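Local coordinates for GrpB family protein (Enterococcus faecalis, PDB 2NRK) that is of unknown function but belongs to the GrpB (UPF0157) family, whose membership of the nucleotidyltransferase clan hints at, without proving, a nucleotide-related role, at residues V8-P13 against L137-A142; P13-Q18 against L48-I53; K65-Q70 against G88-R93; I76-M81 against R99-H104. All blocks are in the same frame, centred on the assembly; numbering follows the deposited sequence.

Contact 1 (V8-P13 against L137-A142); sequences VTEYQP and LKKQLA
K139 reaches from the helix to the carboxylate of E10 and closes a salt bridge, its NZ lying 3.0 Å from E10 OE2 on the syn lone pair of that oxygen. The two side chains cross at about a right angle, and both owe the encounter to bends: E10 starts out away from the helix and folds back at chi2 (-52°), while K139 turns at chi3 (-90°). A water bridges the same two groups, donating to E10 OE1 at 2.7 Å and accepting from K139 NZ, so both carboxylate oxygens are tied to one ammonium. Beside this polar pair V8 supplies the apolar part of the contact. Its CG1 lies 4.1 Å from CG of K139, and its CG2 faces the helix backbone near K138 O, at 4.2 Å. The contact thus lays the extended N-terminal arm against the last two turns of helix 128-142, joining the segment that leads into helix 14-30 to the end of helix 128-142. Further out, T9 OG1 donates to E10 O and accepts from Q12 NE2, a bond of 2.9 Å that lies in the amide plane of Q12, and these bonds brace the arm where E10 branches off. K138, next to K139 on the helix, sends its ammonium to A49 O and S42 OG, while Y152 of helix 149-152 touches both V8 and K138.

Contact 2 (P13-Q18 against L48-I53); sequences PAWVEQ and LAAKPI
W15 sets the six-membered end of its indole against A50 and the neighbouring backbone, with CH2 3.7 Å from A50 CB and 3.6 Å from A50 O. The next corner of the ring, CZ3, meets L48 O at 3.8 Å, and this carbonyl oxygen comes in at the edge, in the plane of the indole. Where the two rings of the indole join, P52 crosses it obliquely, its CB 3.7 Å from W15 NE1 and 3.9 Å from W15 CZ2. The indole therefore spans the loop from L48 to P52, meeting main-chain oxygens as well as apolar carbons. With CG anti to its own carbonyl carbon (chi1 -71°), the side chain leaves the first turn of helix 14-30 in the direction of the loop. That loop joins strand 34-40 to strand 54-60, so the tryptophan pins the beginning of the helix to the connection between two adjacent, antiparallel strands of the mixed sheet. P52 is the centre of an inverse gamma turn, a tight bend just before the second of these strands begins. One turn further along the helix, Q18 does not touch the loop directly; a water accepts from its NE2 at 2.8 Å and donates to P52 O at 3.0 Å. Around the indole, Y11 sets its ring almost perpendicular to that of W15, and T9, T43 and I54 add further packing, while L48 rests against Y134 and K138 of helix 128-142.

Contact 3 (K65-Q70 against G88-R93); sequences KVDLLQ and GRRYLR
R90 and D67 form the charged part of this contact, a bidentate salt bridge in which the guanidinium grips the carboxylate side-on, through NE and NH2. R90 NE donates to D67 OD1 at 2.7 Å and R90 NH2 to D67 OD2 at 3.0 Å, each nearly straight at 167°. Both oxygens are met on their syn sides, and the carboxylate and guanidinium planes are only 17° apart. A bend at chi2 (-63°) turns the arginine chain so that its NE edge faces the acid. Hydrogen bonds within the same neighbourhood fix the two groups further: R90 NH1 donates at 3.0 Å to R89 O, approaching from above that carbonyl plane, and the hydroxyl of Y80 in strand 79-80 is bonded to D67 OD1. The guanidinium is thus held at three nitrogens. The pairing fastens the turn that precedes helix 70-75 to strand 89-94, which lies between strands 79-80 and 101-107 in the mixed sheet. Apolar packing is slighter across the two segments, with V66 CG1 4.2 Å from CG of R90. V66 also touches I105 of strand 101-107 and F73 of helix 70-75, while Y80 packs against both V66 and R90.

Contact 4 (I76-M81 against R99-H104); sequences IGYEYM and RTHHVH
Y78 brings the hydroxyl end of its ring up against strand 101-107, where it meets V103 and CB of H101. The ring crosses each of these two side chains at about a right angle, and the touching is done by one corner of the phenol: V103 CG2 lies 3.5 Å from Y78 CE1 and equally 3.5 Å from Y78 OH. This methyl is the branch of V103 that stands anti to its carbonyl carbon. From H101 it is CB that comes closest, 3.7 Å from Y78 OH, so the imidazole itself has only a marginal share. Y78 keeps CG beside its backbone N (chi1 -72°), which carries the ring end toward the strand although CB itself sets off to one side. The hydroxyl has its polar partner in E22 of helix 14-30, which satisfies the oxygen. H101 in turn has its ND1 2.8 Å from T100 OG1, a bond that helps hold the imidazole. T100 and H101 together face K94 in a classic beta bulge. H102, whose CB points away from Y78, takes a bond at NE2 from R99 NH1 at 2.9 Å. G77, with positive phi, is the C' residue of the Schellman motif that ends helix 70-75, and Y78 follows it, just ahead of strand 79-80. From there the ring packs on L92 and K94 of strand 89-94, the strand separating 79-80 from 101-107, while L26 of helix 14-30 and F73 of helix 70-75 also touch it and V103 rests on F56 and V58 of strand 54-60.

In the fold
From the N terminus, the arm 8-13 opens contact 1, which closes 124 residues later on helix 128-142 and encloses the other three. Contact 2 begins where that arm ends, sharing P13, and closes early on the loop before strand 54-60; T9 and A50 join the two through backbone bonding. Contacts 3 and 4 follow in series after contact 2 and cross each other, their segments alternating along the chain, from the turn 65-70 through strands 79-80, 89-94 and 101-107, with R93 and E79 paired between them. I53 packs on 99-104, linking contact 2 to contact 4. Contacts 1 and 3 lie on opposite sides of the chain's centre, about 29 Å apart between centres.

Contact 1 (V8-P13 against L137-A142)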
loop_
_atom_site.group_PDB
_atom_site.type_symbol
_atom_site.label_atom_id
_atom_site.label_comp_id
_atom_site.label_asym_id
_atom_site.label_seq_id
_atom_site.Cartn_x
_atom_site.Cartn_y
_atom_site.Cartn_z
ATOM N N VAL A 8 27.147 7.535 12.520
ATOM C CA VAL A 8 25.881 8.210 12.837
ATOM C C VAL A 8 26.109 9.642 13.353
ATOM O O VAL A 8 26.953 9.863 14.227
ATOM C CB VAL A 8 25.082 7.367 13.866
ATOM C CG1 VAL A 8 23.773 8.049 14.266
ATOM C CG2 VAL A 8 24.805 5.985 13.294
ATOM N N THR A 9 25.373 10.602 12.794
ATOM C CA THR A 9 25.402 11.983 13.276
ATOM C C THR A 9 24.037 12.374 13.816
ATOM O O THR A 9 23.041 11.705 13.545
ATOM C CB THR A 9 25.793 12.984 12.152
ATOM O OG1 THR A 9 24.695 13.143 11.234
ATOM C CG2 THR A 9 27.036 12.489 11.393
ATOM N N GLU A 10 23.985 13.455 14.583
ATOM C CA GLU A 10 22.691 14.036 14.914
ATOM C C GLU A 10 22.009 14.433 13.602
ATOM O O GLU A 10 22.668 14.557 12.558
ATOM C CB GLU A 10 22.846 15.235 15.854
ATOM C CG GLU A 10 23.320 14.843 17.271
ATOM C CD GLU A 10 22.482 13.750 17.919
ATOM O OE1 GLU A 10 21.232 13.860 17.938
ATOM O OE2 GLU A 10 23.073 12.760 18.414
ATOM N N TYR A 11 20.695 14.575 13.648
ATOM C CA TYR A 11 19.924 14.927 12.456
ATOM C C TYR A 11 20.514 16.174 11.786
ATOM O O TYR A 11 20.914 17.118 12.465
ATOM C CB TYR A 11 18.479 15.214 12.856
ATOM C CG TYR A 11 17.630 15.622 11.689
ATOM C CD1 TYR A 11 17.204 14.674 10.761
ATOM C CD2 TYR A 11 17.255 16.952 11.502
ATOM C CE1 TYR A 11 16.435 15.036 9.668
ATOM C CE2 TYR A 11 16.475 17.320 10.428
ATOM C CZ TYR A 11 16.084 16.378 9.505
ATOM O OH TYR A 11 15.297 16.751 8.442
ATOM N N GLN A 12 20.573 16.160 10.454
ATOM C CA GLN A 12 21.000 17.339 9.694
ATOM C C GLN A 12 19.842 17.857 8.821
ATOM O O GLN A 12 19.437 17.179 7.882
ATOM C CB GLN A 12 22.208 17.001 8.815
ATOM C CG GLN A 12 23.435 16.509 9.592
ATOM C CD GLN A 12 24.578 16.087 8.676
ATOM O OE1 GLN A 12 24.883 16.774 7.699
ATOM N NE2 GLN A 12 25.233 14.960 8.997
ATOM N N PRO A 13 19.303 19.061 9.128
ATOM C CA PRO A 13 18.215 19.576 8.289
ATOM C C PRO A 13 18.585 19.636 6.819
ATOM O O PRO A 13 17.686 19.561 5.970
ATOM C CB PRO A 13 17.986 21.012 8.820
ATOM C CG PRO A 13 18.495 21.006 10.203
ATOM C CD PRO A 13 19.616 19.971 10.252
ATOM N N LEU A 137 19.609 3.735 20.002
ATOM C CA LEU A 137 20.134 2.423 19.669
ATOM C C LEU A 137 21.249 2.532 18.636
ATOM O O LEU A 137 22.293 1.908 18.779
ATOM C CB LEU A 137 19.023 1.503 19.166
ATOM C CG LEU A 137 19.444 0.162 18.574
ATOM C CD1 LEU A 137 20.201 -0.657 19.639
ATOM C CD2 LEU A 137 18.213 -0.544 18.122
ATOM N N LYS A 138 21.023 3.329 17.598
ATOM C CA LYS A 138 22.017 3.445 16.526
ATOM C C LYS A 138 23.316 4.048 17.066
ATOM O O LYS A 138 24.415 3.596 16.712
ATOM C CB LYS A 138 21.454 4.253 15.346
ATOM C CG LYS A 138 20.371 3.498 14.543
ATOM C CD LYS A 138 20.041 4.189 13.202
ATOM C CE LYS A 138 19.070 5.316 13.397
ATOM N NZ LYS A 138 18.904 6.149 12.165
ATOM N N LYS A 139 23.190 5.039 17.955
ATOM C CA LYS A 139 24.355 5.688 18.516
ATOM C C LYS A 139 25.120 4.698 19.386
ATOM O O LYS A 139 26.352 4.632 19.311
ATOM C CB LYS A 139 23.955 6.950 19.297
ATOM C CG LYS A 139 23.565 8.106 18.372
ATOM C CD LYS A 139 23.347 9.426 19.111
ATOM C CE LYS A 139 21.910 9.615 19.559
ATOM N NZ LYS A 139 21.715 10.909 20.305
ATOM N N GLN A 140 24.387 3.920 20.189
ATOM C CA GLN A 140 24.963 2.856 21.023
ATOM C C GLN A 140 25.693 1.800 20.192
ATOM O O GLN A 140 26.800 1.370 20.539
ATOM C CB GLN A 140 23.872 2.177 21.858
ATOM C CG GLN A 140 23.587 2.836 23.200
ATOM C CD GLN A 140 22.395 2.223 23.939
ATOM O OE1 GLN A 140 22.011 1.063 23.715
ATOM N NE2 GLN A 140 21.804 3.009 24.831
ATOM N N LEU A 141 25.062 1.364 19.108
ATOM C CA LEU A 141 25.663 0.367 18.215
ATOM C C LEU A 141 26.990 0.860 17.628
ATOM O O LEU A 141 27.986 0.137 17.646
ATOM C CB LEU A 141 24.707 -0.047 17.097
ATOM C CG LEU A 141 23.583 -0.980 17.535
ATOM C CD1 LEU A 141 22.502 -1.004 16.485
ATOM C CD2 LEU A 141 24.113 -2.395 17.802
ATOM N N ALA A 142 26.995 2.098 17.137
ATOM C CA ALA A 142 28.196 2.712 16.566
ATOM C C ALA A 142 29.339 2.766 17.579
ATOM O O ALA A 142 30.506 2.632 17.203
ATOM C CB ALA A 142 27.883 4.102 16.039
HETATM O O HOH W 1 19.425 12.157 18.922
#

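Contact 2 (P13-Q18 against L48-I53)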
loop_
_atom_site.group_PDB
_atom_site.type_symbol
_atom_site.label_atom_id
_atom_site.label_comp_id
_atom_site.label_asym_id
_atom_site.label_seq_id
_atom_site.Cartn_x
_atom_site.Cartn_y
_atom_site.Cartn_z
ATOM N N PRO A 13 19.303 19.061 9.128
ATOM C CA PRO A 13 18.215 19.576 8.289
ATOM C C PRO A 13 18.585 19.636 6.819
ATOM O O PRO A 13 17.686 19.561 5.970
ATOM C CB PRO A 13 17.986 21.012 8.820
ATOM C CG PRO A 13 18.495 21.006 10.203
ATOM C CD PRO A 13 19.616 19.971 10.252
ATOM N N ALA A 14 19.885 19.749 6.522
ATOM C CA ALA A 14 20.377 19.801 5.154
ATOM C C ALA A 14 20.092 18.527 4.363
ATOM O O ALA A 14 20.119 18.560 3.124
ATOM C CB ALA A 14 21.875 20.082 5.127
ATOM N N TRP A 15 19.840 17.413 5.062
ATOM C CA TRP A 15 19.517 16.176 4.360
ATOM C C TRP A 15 18.299 16.358 3.447
ATOM O O TRP A 15 18.182 15.703 2.407
ATOM C CB TRP A 15 19.244 15.065 5.383
ATOM C CG TRP A 15 20.507 14.613 6.086
ATOM C CD1 TRP A 15 21.793 14.716 5.634
ATOM C CD2 TRP A 15 20.569 13.932 7.342
ATOM N NE1 TRP A 15 22.671 14.164 6.566
ATOM C CE2 TRP A 15 21.937 13.650 7.604
ATOM C CE3 TRP A 15 19.595 13.499 8.254
ATOM C CZ2 TRP A 15 22.364 13.016 8.789
ATOM C CZ3 TRP A 15 20.015 12.843 9.424
ATOM C CH2 TRP A 15 21.390 12.613 9.676
ATOM N N VAL A 16 17.382 17.231 3.857
ATOM C CA VAL A 16 16.192 17.509 3.039
ATOM C C VAL A 16 16.584 18.186 1.707
ATOM O O VAL A 16 16.032 17.845 0.656
ATOM C CB VAL A 16 15.151 18.341 3.818
ATOM C CG1 VAL A 16 13.909 18.564 2.949
ATOM C CG2 VAL A 16 14.754 17.569 5.121
ATOM N N GLU A 17 17.520 19.138 1.789
ATOM C CA GLU A 17 18.073 19.839 0.614
ATOM C C GLU A 17 18.709 18.825 -0.316
ATOM O O GLU A 17 18.430 18.805 -1.517
ATOM C CB GLU A 17 19.156 20.858 1.021
ATOM C CG GLU A 17 18.795 21.724 2.206
ATOM C CD GLU A 17 19.879 22.709 2.627
ATOM O OE1 GLU A 17 20.941 22.787 1.967
ATOM O OE2 GLU A 17 19.647 23.407 3.638
ATOM N N GLN A 18 19.568 17.987 0.269
ATOM C CA GLN A 18 20.294 16.946 -0.451
ATOM C C GLN A 18 19.330 16.006 -1.151
ATOM O O GLN A 18 19.553 15.652 -2.314
ATOM C CB GLN A 18 21.206 16.171 0.507
ATOM C CG GLN A 18 22.336 17.061 1.014
ATOM C CD GLN A 18 23.060 16.484 2.219
ATOM O OE1 GLN A 18 23.552 17.238 3.070
ATOM N NE2 GLN A 18 23.131 15.168 2.303
ATOM N N LEU A 48 15.752 12.781 13.723
ATOM C CA LEU A 48 16.280 11.441 13.986
ATOM C C LEU A 48 17.776 11.404 13.674
ATOM O O LEU A 48 18.195 11.779 12.586
ATOM C CB LEU A 48 15.540 10.387 13.137
ATOM C CG LEU A 48 16.030 8.941 13.232
ATOM C CD1 LEU A 48 16.063 8.406 14.681
ATOM C CD2 LEU A 48 15.111 8.074 12.321
ATOM N N ALA A 49 18.577 10.937 14.636
ATOM C CA ALA A 49 19.995 10.696 14.393
ATOM C C ALA A 49 20.156 9.603 13.327
ATOM O O ALA A 49 19.387 8.631 13.294
ATOM C CB ALA A 49 20.702 10.285 15.685
ATOM N N ALA A 50 21.156 9.736 12.462
ATOM C CA ALA A 50 21.272 8.811 11.326
ATOM C C ALA A 50 22.645 8.852 10.686
ATOM O O ALA A 50 23.337 9.842 10.779
ATOM C CB ALA A 50 20.248 9.177 10.246
ATOM N N LYS A 51 22.995 7.788 9.982
ATOM C CA LYS A 51 24.113 7.855 9.049
ATOM C C LYS A 51 23.722 8.852 7.957
ATOM O O LYS A 51 22.569 8.840 7.501
ATOM C CB LYS A 51 24.345 6.507 8.409
ATOM C CG LYS A 51 24.928 5.526 9.410
ATOM C CD LYS A 51 24.664 4.106 9.008
ATOM C CE LYS A 51 25.506 3.646 7.845
ATOM N NZ LYS A 51 26.134 2.310 8.206
ATOM N N PRO A 52 24.654 9.739 7.573
ATOM C CA PRO A 52 24.339 10.768 6.569
ATOM C C PRO A 52 24.356 10.216 5.149
ATOM O O PRO A 52 25.179 10.645 4.310
ATOM C CB PRO A 52 25.453 11.796 6.767
ATOM C CG PRO A 52 26.584 11.031 7.272
ATOM C CD PRO A 52 26.023 9.899 8.111
ATOM N N ILE A 53 23.484 9.240 4.909
ATOM C CA ILE A 53 23.304 8.621 3.602
ATOM C C ILE A 53 21.821 8.804 3.270
ATOM O O ILE A 53 20.945 8.354 4.024
ATOM C CB ILE A 53 23.611 7.099 3.622
ATOM C CG1 ILE A 53 25.061 6.856 4.086
ATOM C CG2 ILE A 53 23.377 6.496 2.248
ATOM C CD1 ILE A 53 25.388 5.384 4.272
HETATM O O HOH W 2 25.025 13.588 3.555
#

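Contact 3 (K65-Q70 against G88-R93)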
loop_
_atom_site.group_PDB
_atom_site.type_symbol
_atom_site.label_atom_id
_atom_site.label_comp_id
_atom_site.label_asym_id
_atom_site.label_seq_id
_atom_site.Cartn_x
_atom_site.Cartn_y
_atom_site.Cartn_z
ATOM N N LYS A 65 12.455 -1.332 -17.893
ATOM C CA LYS A 65 12.855 -0.124 -18.610
ATOM C C LYS A 65 13.985 0.668 -17.930
ATOM O O LYS A 65 14.703 1.451 -18.579
ATOM C CB LYS A 65 11.652 0.782 -18.802
ATOM C CG LYS A 65 10.919 0.573 -20.151
ATOM C CD LYS A 65 9.728 1.532 -20.238
ATOM C CE LYS A 65 10.166 2.990 -20.465
ATOM N NZ LYS A 65 8.964 3.877 -20.611
ATOM N N VAL A 66 14.147 0.475 -16.623
ATOM C CA VAL A 66 15.167 1.214 -15.874
ATOM C C VAL A 66 16.556 0.715 -16.287
ATOM O O VAL A 66 17.526 1.471 -16.269
ATOM C CB VAL A 66 14.917 1.096 -14.335
ATOM C CG1 VAL A 66 16.052 1.730 -13.509
ATOM C CG2 VAL A 66 13.585 1.758 -13.985
ATOM N N ASP A 67 16.642 -0.550 -16.671
ATOM C CA ASP A 67 17.912 -1.102 -17.170
ATOM C C ASP A 67 18.490 -0.354 -18.359
ATOM O O ASP A 67 19.710 -0.301 -18.518
ATOM C CB ASP A 67 17.755 -2.594 -17.464
ATOM C CG ASP A 67 17.403 -3.381 -16.208
ATOM O OD1 ASP A 67 17.877 -3.013 -15.096
ATOM O OD2 ASP A 67 16.620 -4.341 -16.323
ATOM N N LEU A 68 17.631 0.254 -19.175
ATOM C CA LEU A 68 18.101 1.031 -20.331
ATOM C C LEU A 68 18.899 2.255 -19.901
ATOM O O LEU A 68 19.629 2.837 -20.728
ATOM C CB LEU A 68 16.924 1.527 -21.179
ATOM C CG LEU A 68 15.896 0.557 -21.739
ATOM C CD1 LEU A 68 14.755 1.306 -22.424
ATOM C CD2 LEU A 68 16.582 -0.365 -22.713
ATOM N N LEU A 69 18.745 2.642 -18.626
ATOM C CA LEU A 69 19.278 3.902 -18.122
ATOM C C LEU A 69 20.522 3.679 -17.244
ATOM O O LEU A 69 21.049 4.632 -16.648
ATOM C CB LEU A 69 18.186 4.626 -17.315
ATOM C CG LEU A 69 17.008 5.035 -18.218
ATOM C CD1 LEU A 69 15.949 5.706 -17.351
ATOM C CD2 LEU A 69 17.456 5.925 -19.387
ATOM N N GLN A 70 20.970 2.427 -17.152
ATOM C CA GLN A 70 22.094 2.084 -16.278
ATOM C C GLN A 70 23.256 3.062 -16.462
ATOM O O GLN A 70 23.808 3.587 -15.498
ATOM C CB GLN A 70 22.580 0.655 -16.512
ATOM C CG GLN A 70 24.026 0.420 -15.996
ATOM C CD GLN A 70 24.471 -1.044 -16.002
ATOM O OE1 GLN A 70 23.725 -1.939 -16.413
ATOM N NE2 GLN A 70 25.709 -1.287 -15.563
ATOM N N GLY A 88 12.599 -7.641 -7.999
ATOM C CA GLY A 88 11.896 -6.457 -8.500
ATOM C C GLY A 88 12.524 -5.109 -8.212
ATOM O O GLY A 88 12.053 -4.109 -8.730
ATOM N N ARG A 89 13.604 -5.067 -7.434
ATOM C CA ARG A 89 14.261 -3.793 -7.144
ATOM C C ARG A 89 15.298 -3.461 -8.215
ATOM O O ARG A 89 15.852 -4.382 -8.856
ATOM C CB ARG A 89 14.939 -3.851 -5.766
ATOM C CG ARG A 89 15.608 -2.516 -5.369
ATOM C CD ARG A 89 16.120 -2.581 -3.924
ATOM N NE ARG A 89 17.165 -3.619 -3.745
ATOM C CZ ARG A 89 17.923 -3.703 -2.647
ATOM N NH1 ARG A 89 17.747 -2.822 -1.649
ATOM N NH2 ARG A 89 18.845 -4.654 -2.512
ATOM N N ARG A 90 15.523 -2.169 -8.443
ATOM C CA ARG A 90 16.830 -1.714 -8.960
ATOM C C ARG A 90 17.459 -0.822 -7.919
ATOM O O ARG A 90 16.860 0.176 -7.521
ATOM C CB ARG A 90 16.710 -1.006 -10.310
ATOM C CG ARG A 90 16.158 -1.925 -11.408
ATOM C CD ARG A 90 17.086 -3.135 -11.691
ATOM N NE ARG A 90 16.606 -3.899 -12.847
ATOM C CZ ARG A 90 15.681 -4.856 -12.793
ATOM N NH1 ARG A 90 15.155 -5.217 -11.622
ATOM N NH2 ARG A 90 15.298 -5.487 -13.935
ATOM N N TYR A 91 18.683 -1.149 -7.519
ATOM C CA TYR A 91 19.317 -0.471 -6.415
ATOM C C TYR A 91 20.519 0.301 -6.983
ATOM O O TYR A 91 21.270 -0.248 -7.805
ATOM C CB TYR A 91 19.789 -1.521 -5.408
ATOM C CG TYR A 91 20.527 -0.976 -4.201
ATOM C CD1 TYR A 91 19.893 -0.117 -3.308
ATOM C CD2 TYR A 91 21.840 -1.377 -3.921
ATOM C CE1 TYR A 91 20.572 0.362 -2.154
ATOM C CE2 TYR A 91 22.523 -0.903 -2.771
ATOM C CZ TYR A 91 21.871 -0.023 -1.921
ATOM O OH TYR A 91 22.558 0.440 -0.804
ATOM N N LEU A 92 20.665 1.547 -6.559
ATOM C CA LEU A 92 21.812 2.384 -6.948
ATOM C C LEU A 92 22.499 2.867 -5.688
ATOM O O LEU A 92 21.844 3.216 -4.714
ATOM C CB LEU A 92 21.372 3.634 -7.727
ATOM C CG LEU A 92 20.331 3.552 -8.853
ATOM C CD1 LEU A 92 20.035 4.947 -9.384
ATOM C CD2 LEU A 92 20.842 2.689 -9.938
ATOM N N ARG A 93 23.820 2.934 -5.728
ATOM C CA ARG A 93 24.565 3.526 -4.625
ATOM C C ARG A 93 25.662 4.402 -5.155
ATOM O O ARG A 93 26.274 4.126 -6.208
ATOM C CB ARG A 93 25.147 2.433 -3.698
ATOM C CG ARG A 93 26.164 1.557 -4.360
ATOM C CD ARG A 93 26.513 0.356 -3.442
ATOM N NE ARG A 93 27.610 -0.359 -4.050
ATOM C CZ ARG A 93 28.007 -1.571 -3.673
ATOM N NH1 ARG A 93 27.373 -2.184 -2.678
ATOM N NH2 ARG A 93 29.014 -2.147 -4.312
#

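Contact 4 (I76-M81 against R99-H104)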
loop_
_atom_site.group_PDB
_atom_site.type_symbol
_atom_site.label_atom_id
_atom_site.label_comp_id
_atom_site.label_asym_id
_atom_site.label_seq_id
_atom_site.Cartn_x
_atom_site.Cartn_y
_atom_site.Cartn_z
ATOM N N ILE A 76 26.196 9.995 -13.620
ATOM C CA ILE A 76 26.064 10.887 -12.453
ATOM C C ILE A 76 26.580 10.256 -11.143
ATOM O O ILE A 76 26.243 10.696 -10.030
ATOM C CB ILE A 76 24.644 11.510 -12.334
ATOM C CG1 ILE A 76 23.578 10.448 -12.055
ATOM C CG2 ILE A 76 24.315 12.297 -13.621
ATOM C CD1 ILE A 76 22.232 11.053 -11.464
ATOM N N GLY A 77 27.361 9.187 -11.282
ATOM C CA GLY A 77 28.143 8.689 -10.161
ATOM C C GLY A 77 27.668 7.427 -9.482
ATOM O O GLY A 77 28.281 7.007 -8.518
ATOM N N TYR A 78 26.559 6.864 -9.940
ATOM C CA TYR A 78 26.022 5.648 -9.336
ATOM C C TYR A 78 26.699 4.368 -9.795
ATOM O O TYR A 78 27.094 4.233 -10.970
ATOM C CB TYR A 78 24.511 5.532 -9.602
ATOM C CG TYR A 78 23.706 6.524 -8.797
ATOM C CD1 TYR A 78 23.473 6.306 -7.424
ATOM C CD2 TYR A 78 23.224 7.691 -9.388
ATOM C CE1 TYR A 78 22.729 7.224 -6.665
ATOM C CE2 TYR A 78 22.497 8.625 -8.628
ATOM C CZ TYR A 78 22.249 8.355 -7.278
ATOM O OH TYR A 78 21.552 9.269 -6.486
ATOM N N GLU A 79 26.838 3.432 -8.854
ATOM C CA GLU A 79 26.982 2.039 -9.180
ATOM C C GLU A 79 25.575 1.460 -9.340
ATOM O O GLU A 79 24.720 1.602 -8.449
ATOM C CB GLU A 79 27.662 1.274 -8.032
ATOM C CG GLU A 79 29.119 1.393 -7.868
ATOM C CD GLU A 79 29.568 0.403 -6.771
ATOM O OE1 GLU A 79 29.446 0.757 -5.578
ATOM O OE2 GLU A 79 29.970 -0.721 -7.113
ATOM N N TYR A 80 25.351 0.825 -10.479
ATOM C CA TYR A 80 24.060 0.267 -10.836
ATOM C C TYR A 80 24.027 -1.187 -10.380
ATOM O O TYR A 80 24.658 -2.044 -11.001
ATOM C CB TYR A 80 23.865 0.364 -12.346
ATOM C CG TYR A 80 22.452 0.047 -12.770
ATOM C CD1 TYR A 80 21.472 1.047 -12.771
ATOM C CD2 TYR A 80 22.100 -1.234 -13.194
ATOM C CE1 TYR A 80 20.181 0.784 -13.162
ATOM C CE2 TYR A 80 20.778 -1.523 -13.590
ATOM C CZ TYR A 80 19.836 -0.501 -13.545
ATOM O OH TYR A 80 18.549 -0.774 -13.927
HETATM N N MSE A 81 23.339 -1.458 -9.275
HETATM C CA MSE A 81 23.500 -2.758 -8.597
HETATM C C MSE A 81 22.469 -3.831 -8.983
HETATM O O MSE A 81 22.566 -4.978 -8.510
HETATM C CB MSE A 81 23.497 -2.580 -7.057
HETATM C CG MSE A 81 24.596 -1.693 -6.441
HETATM SE SE MSE A 81 26.336 -2.207 -6.956
HETATM C CE MSE A 81 26.573 -3.774 -5.857
ATOM N N ARG A 99 30.106 6.945 0.764
ATOM C CA ARG A 99 28.694 6.592 0.566
ATOM C C ARG A 99 27.808 7.773 0.955
ATOM O O ARG A 99 27.869 8.229 2.106
ATOM C CB ARG A 99 28.319 5.354 1.377
ATOM C CG ARG A 99 27.035 4.720 0.932
ATOM C CD ARG A 99 27.092 4.201 -0.530
ATOM N NE ARG A 99 28.065 3.119 -0.725
ATOM C CZ ARG A 99 27.870 1.852 -0.353
ATOM N NH1 ARG A 99 26.729 1.482 0.250
ATOM N NH2 ARG A 99 28.816 0.951 -0.591
ATOM N N THR A 100 26.968 8.230 0.014
ATOM C CA THR A 100 26.149 9.415 0.222
ATOM C C THR A 100 24.670 9.229 -0.176
ATOM O O THR A 100 23.809 9.936 0.342
ATOM C CB THR A 100 26.697 10.633 -0.572
ATOM O OG1 THR A 100 26.902 10.263 -1.960
ATOM C CG2 THR A 100 28.021 11.114 0.033
ATOM N N HIS A 101 24.405 8.370 -1.155
ATOM C CA HIS A 101 23.031 8.232 -1.714
ATOM C C HIS A 101 22.741 6.760 -1.981
ATOM O O HIS A 101 23.562 6.064 -2.571
ATOM C CB HIS A 101 22.847 8.991 -3.040
ATOM C CG HIS A 101 23.141 10.459 -2.971
ATOM N ND1 HIS A 101 24.424 10.967 -2.955
ATOM C CD2 HIS A 101 22.317 11.529 -3.003
ATOM C CE1 HIS A 101 24.373 12.287 -2.944
ATOM N NE2 HIS A 101 23.104 12.656 -2.954
ATOM N N HIS A 102 21.594 6.285 -1.514
ATOM C CA HIS A 102 21.115 4.912 -1.813
ATOM C C HIS A 102 19.744 5.088 -2.474
ATOM O O HIS A 102 18.885 5.806 -1.937
ATOM C CB HIS A 102 20.928 4.103 -0.556
ATOM C CG HIS A 102 22.212 3.636 0.046
ATOM N ND1 HIS A 102 22.288 3.134 1.325
ATOM C CD2 HIS A 102 23.467 3.606 -0.455
ATOM C CE1 HIS A 102 23.536 2.791 1.582
ATOM N NE2 HIS A 102 24.275 3.062 0.523
ATOM N N VAL A 103 19.587 4.527 -3.665
ATOM C CA VAL A 103 18.336 4.691 -4.416
ATOM C C VAL A 103 17.675 3.347 -4.573
ATOM O O VAL A 103 18.298 2.400 -5.065
ATOM C CB VAL A 103 18.626 5.329 -5.814
ATOM C CG1 VAL A 103 17.321 5.543 -6.593
ATOM C CG2 VAL A 103 19.377 6.653 -5.654
ATOM N N HIS A 104 16.410 3.256 -4.153
ATOM C CA HIS A 104 15.700 1.976 -4.110
ATOM C C HIS A 104 14.556 2.139 -5.105
ATOM O O HIS A 104 13.616 2.905 -4.834
ATOM C CB HIS A 104 15.093 1.746 -2.714
ATOM C CG HIS A 104 16.073 1.893 -1.586
ATOM N ND1 HIS A 104 16.672 0.814 -0.973
ATOM C CD2 HIS A 104 16.582 2.996 -0.990
ATOM C CE1 HIS A 104 17.487 1.247 -0.023
ATOM N NE2 HIS A 104 17.457 2.567 -0.015
#